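Local coordinates for N-acetylmuramoyl-L-alanine amidase domain-containing protein SAOUHSC_02979 (Staphylococcus aureus, PDB 5T1Q) that probably acts as a secreted cell-wall amidase, this chain being the piece of it that carries a glucosaminidase-family and a CHAP domain, at residues H205-Q210 / Y222-K227. Residues are numbered along the deposited sequence; the frame is centred on the assembly and turned at random.
Sequences HYQLTQ and YERSIK
Helix 195-205 gives way to a 3-10 segment running from 208 beyond 210, while 222-225 forms one weakly bonded helical turn before 226-227 extends; CA atoms approach closest at Tyr206 and Ile226, 5.7 Å. Gln207, at left-handed phi/psi 51/49, is the C' residue of a Schellman motif. Helix-end carbonyls are met differently: long Tyr222 (chi1 t) donates its OH to Tyr206 O at 2.7 Å, whereas water 1 donates to His205 O (2.7 Å) and Lys227 O (2.9 Å), accepting weakly from Gln207 NE2 (3.4 Å). The 222-225 turn folds back across the C-terminal end of helix 195-205 in the glucosaminidase-family part, Tyr222 touching Val64 and Ile226 Arg61 of helix 58-78. Gln210 (chi1 p, chi2 t) suits its place by two amide hydrogens: NE2 donates to Gln207 O (3.0 Å) and Ser225 OG (3.2 Å). Compact Ser225 (chi1 p) folds back, OG donating to Tyr222 O at 2.5 Å. Branched Ile226 sets CG2 over a face of the His205 ring, CD1 4.0 Å from Tyr206 CD1; Tyr229 stacks on His205.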
loop_
_atom_site.group_PDB
_atom_site.type_symbol
_atom_site.label_atom_id
_atom_site.label_comp_id
_atom_site.label_asym_id
_atom_site.label_seq_id
_atom_site.Cartn_x
_atom_site.Cartn_y
_atom_site.Cartn_z
ATOM N N HIS A 205 -7.726 -3.065 13.571
ATOM C CA HIS A 205 -8.865 -2.356 13.026
ATOM C C HIS A 205 -9.945 -3.279 12.445
ATOM O O HIS A 205 -11.131 -3.050 12.666
ATOM C CB HIS A 205 -8.399 -1.335 11.980
ATOM C CG HIS A 205 -9.497 -0.466 11.468
ATOM N ND1 HIS A 205 -10.052 -0.627 10.217
ATOM C CD2 HIS A 205 -10.182 0.539 12.060
ATOM C CE1 HIS A 205 -11.021 0.257 10.053
ATOM N NE2 HIS A 205 -11.120 0.978 11.156
ATOM N N TYR A 206 -9.545 -4.315 11.715
ATOM C CA TYR A 206 -10.531 -5.227 11.141
ATOM C C TYR A 206 -10.940 -6.381 12.075
ATOM O O TYR A 206 -11.692 -7.260 11.663
ATOM C CB TYR A 206 -10.095 -5.699 9.750
ATOM C CG TYR A 206 -10.131 -4.565 8.742
ATOM C CD1 TYR A 206 -11.340 -4.099 8.251
ATOM C CD2 TYR A 206 -8.959 -3.948 8.291
ATOM C CE1 TYR A 206 -11.394 -3.055 7.340
ATOM C CE2 TYR A 206 -9.000 -2.903 7.373
ATOM C CZ TYR A 206 -10.228 -2.460 6.902
ATOM O OH TYR A 206 -10.312 -1.428 5.993
ATOM N N GLN A 207 -10.474 -6.332 13.330
ATOM C CA GLN A 207 -10.826 -7.300 14.369
ATOM C C GLN A 207 -10.629 -8.740 13.894
ATOM O O GLN A 207 -11.505 -9.608 14.064
ATOM C CB GLN A 207 -12.273 -7.081 14.821
ATOM C CG GLN A 207 -12.575 -5.703 15.389
ATOM C CD GLN A 207 -11.958 -5.428 16.758
ATOM O OE1 GLN A 207 -11.730 -6.331 17.554
ATOM N NE2 GLN A 207 -11.727 -4.157 17.043
ATOM N N LEU A 208 -9.456 -8.994 13.319
ATOM C CA LEU A 208 -9.169 -10.291 12.746
ATOM C C LEU A 208 -8.888 -11.420 13.754
ATOM O O LEU A 208 -8.868 -12.593 13.355
ATOM C CB LEU A 208 -8.029 -10.166 11.735
ATOM C CG LEU A 208 -8.225 -9.131 10.617
ATOM C CD1 LEU A 208 -7.017 -9.124 9.684
ATOM C CD2 LEU A 208 -9.504 -9.394 9.831
ATOM N N THR A 209 -8.668 -11.102 15.034
ATOM C CA THR A 209 -8.455 -12.156 16.039
ATOM C C THR A 209 -9.721 -12.990 16.247
ATOM O O THR A 209 -9.653 -14.131 16.698
ATOM C CB THR A 209 -8.030 -11.603 17.411
ATOM O OG1 THR A 209 -9.003 -10.653 17.866
ATOM C CG2 THR A 209 -6.665 -10.940 17.324
ATOM N N GLN A 210 -10.875 -12.428 15.904
ATOM C CA GLN A 210 -12.132 -13.146 16.060
ATOM C C GLN A 210 -12.171 -14.414 15.180
ATOM O O GLN A 210 -13.104 -15.206 15.287
ATOM C CB GLN A 210 -13.332 -12.234 15.762
ATOM C CG GLN A 210 -13.635 -12.020 14.285
ATOM C CD GLN A 210 -14.765 -11.029 14.065
ATOM O OE1 GLN A 210 -15.899 -11.424 13.774
ATOM N NE2 GLN A 210 -14.475 -9.739 14.249
ATOM N N TYR A 222 -20.122 -9.526 11.446
ATOM C CA TYR A 222 -18.726 -9.110 11.357
ATOM C C TYR A 222 -18.567 -7.592 11.256
ATOM O O TYR A 222 -17.812 -6.997 12.019
ATOM C CB TYR A 222 -18.017 -9.777 10.175
ATOM C CG TYR A 222 -16.652 -9.191 9.929
ATOM C CD1 TYR A 222 -15.637 -9.317 10.876
ATOM C CD2 TYR A 222 -16.375 -8.491 8.758
ATOM C CE1 TYR A 222 -14.387 -8.759 10.662
ATOM C CE2 TYR A 222 -15.129 -7.943 8.536
ATOM C CZ TYR A 222 -14.138 -8.081 9.489
ATOM O OH TYR A 222 -12.907 -7.528 9.252
ATOM N N GLU A 223 -19.272 -6.969 10.319
ATOM C CA GLU A 223 -19.155 -5.519 10.149
ATOM C C GLU A 223 -19.534 -4.738 11.407
ATOM O O GLU A 223 -19.032 -3.646 11.637
ATOM C CB GLU A 223 -19.928 -5.031 8.925
ATOM C CG GLU A 223 -19.353 -5.564 7.617
ATOM C CD GLU A 223 -19.858 -4.838 6.379
ATOM O OE1 GLU A 223 -20.333 -3.685 6.495
ATOM O OE2 GLU A 223 -19.748 -5.414 5.274
ATOM N N ARG A 224 -20.376 -5.335 12.240
ATOM C CA ARG A 224 -20.800 -4.718 13.498
ATOM C C ARG A 224 -19.634 -4.575 14.494
ATOM O O ARG A 224 -19.649 -3.679 15.338
ATOM C CB ARG A 224 -21.905 -5.568 14.136
ATOM C CG ARG A 224 -22.858 -4.817 15.046
ATOM C CD ARG A 224 -23.894 -5.788 15.598
ATOM N NE ARG A 224 -25.237 -5.208 15.687
ATOM C CZ ARG A 224 -26.063 -5.051 14.644
ATOM N NH1 ARG A 224 -27.278 -4.534 14.826
ATOM N NH2 ARG A 224 -25.682 -5.391 13.407
ATOM N N SER A 225 -18.632 -5.453 14.383
ATOM C CA SER A 225 -17.479 -5.461 15.304
ATOM C C SER A 225 -16.382 -4.447 14.978
ATOM O O SER A 225 -15.590 -4.101 15.854
ATOM C CB SER A 225 -16.852 -6.856 15.340
ATOM O OG SER A 225 -16.345 -7.209 14.065
ATOM N N ILE A 226 -16.325 -4.000 13.721
ATOM C CA ILE A 226 -15.314 -3.037 13.274
ATOM C C ILE A 226 -15.599 -1.659 13.882
ATOM O O ILE A 226 -16.625 -1.042 13.596
ATOM C CB ILE A 226 -15.270 -2.939 11.730
ATOM C CG1 ILE A 226 -14.937 -4.307 11.129
ATOM C CG2 ILE A 226 -14.238 -1.906 11.278
ATOM C CD1 ILE A 226 -15.064 -4.363 9.626
ATOM N N LYS A 227 -14.685 -1.190 14.725
ATOM C CA LYS A 227 -14.844 0.100 15.392
ATOM C C LYS A 227 -14.109 1.164 14.593
ATOM O O LYS A 227 -12.994 0.940 14.115
ATOM C CB LYS A 227 -14.332 0.026 16.836
ATOM C CG LYS A 227 -14.996 -1.076 17.670
ATOM C CD LYS A 227 -14.437 -1.143 19.090
ATOM C CE LYS A 227 -14.923 -2.369 19.855
ATOM N NZ LYS A 227 -16.397 -2.398 20.088
HETATM O O HOH W 1 -11.849 -1.580 14.834
#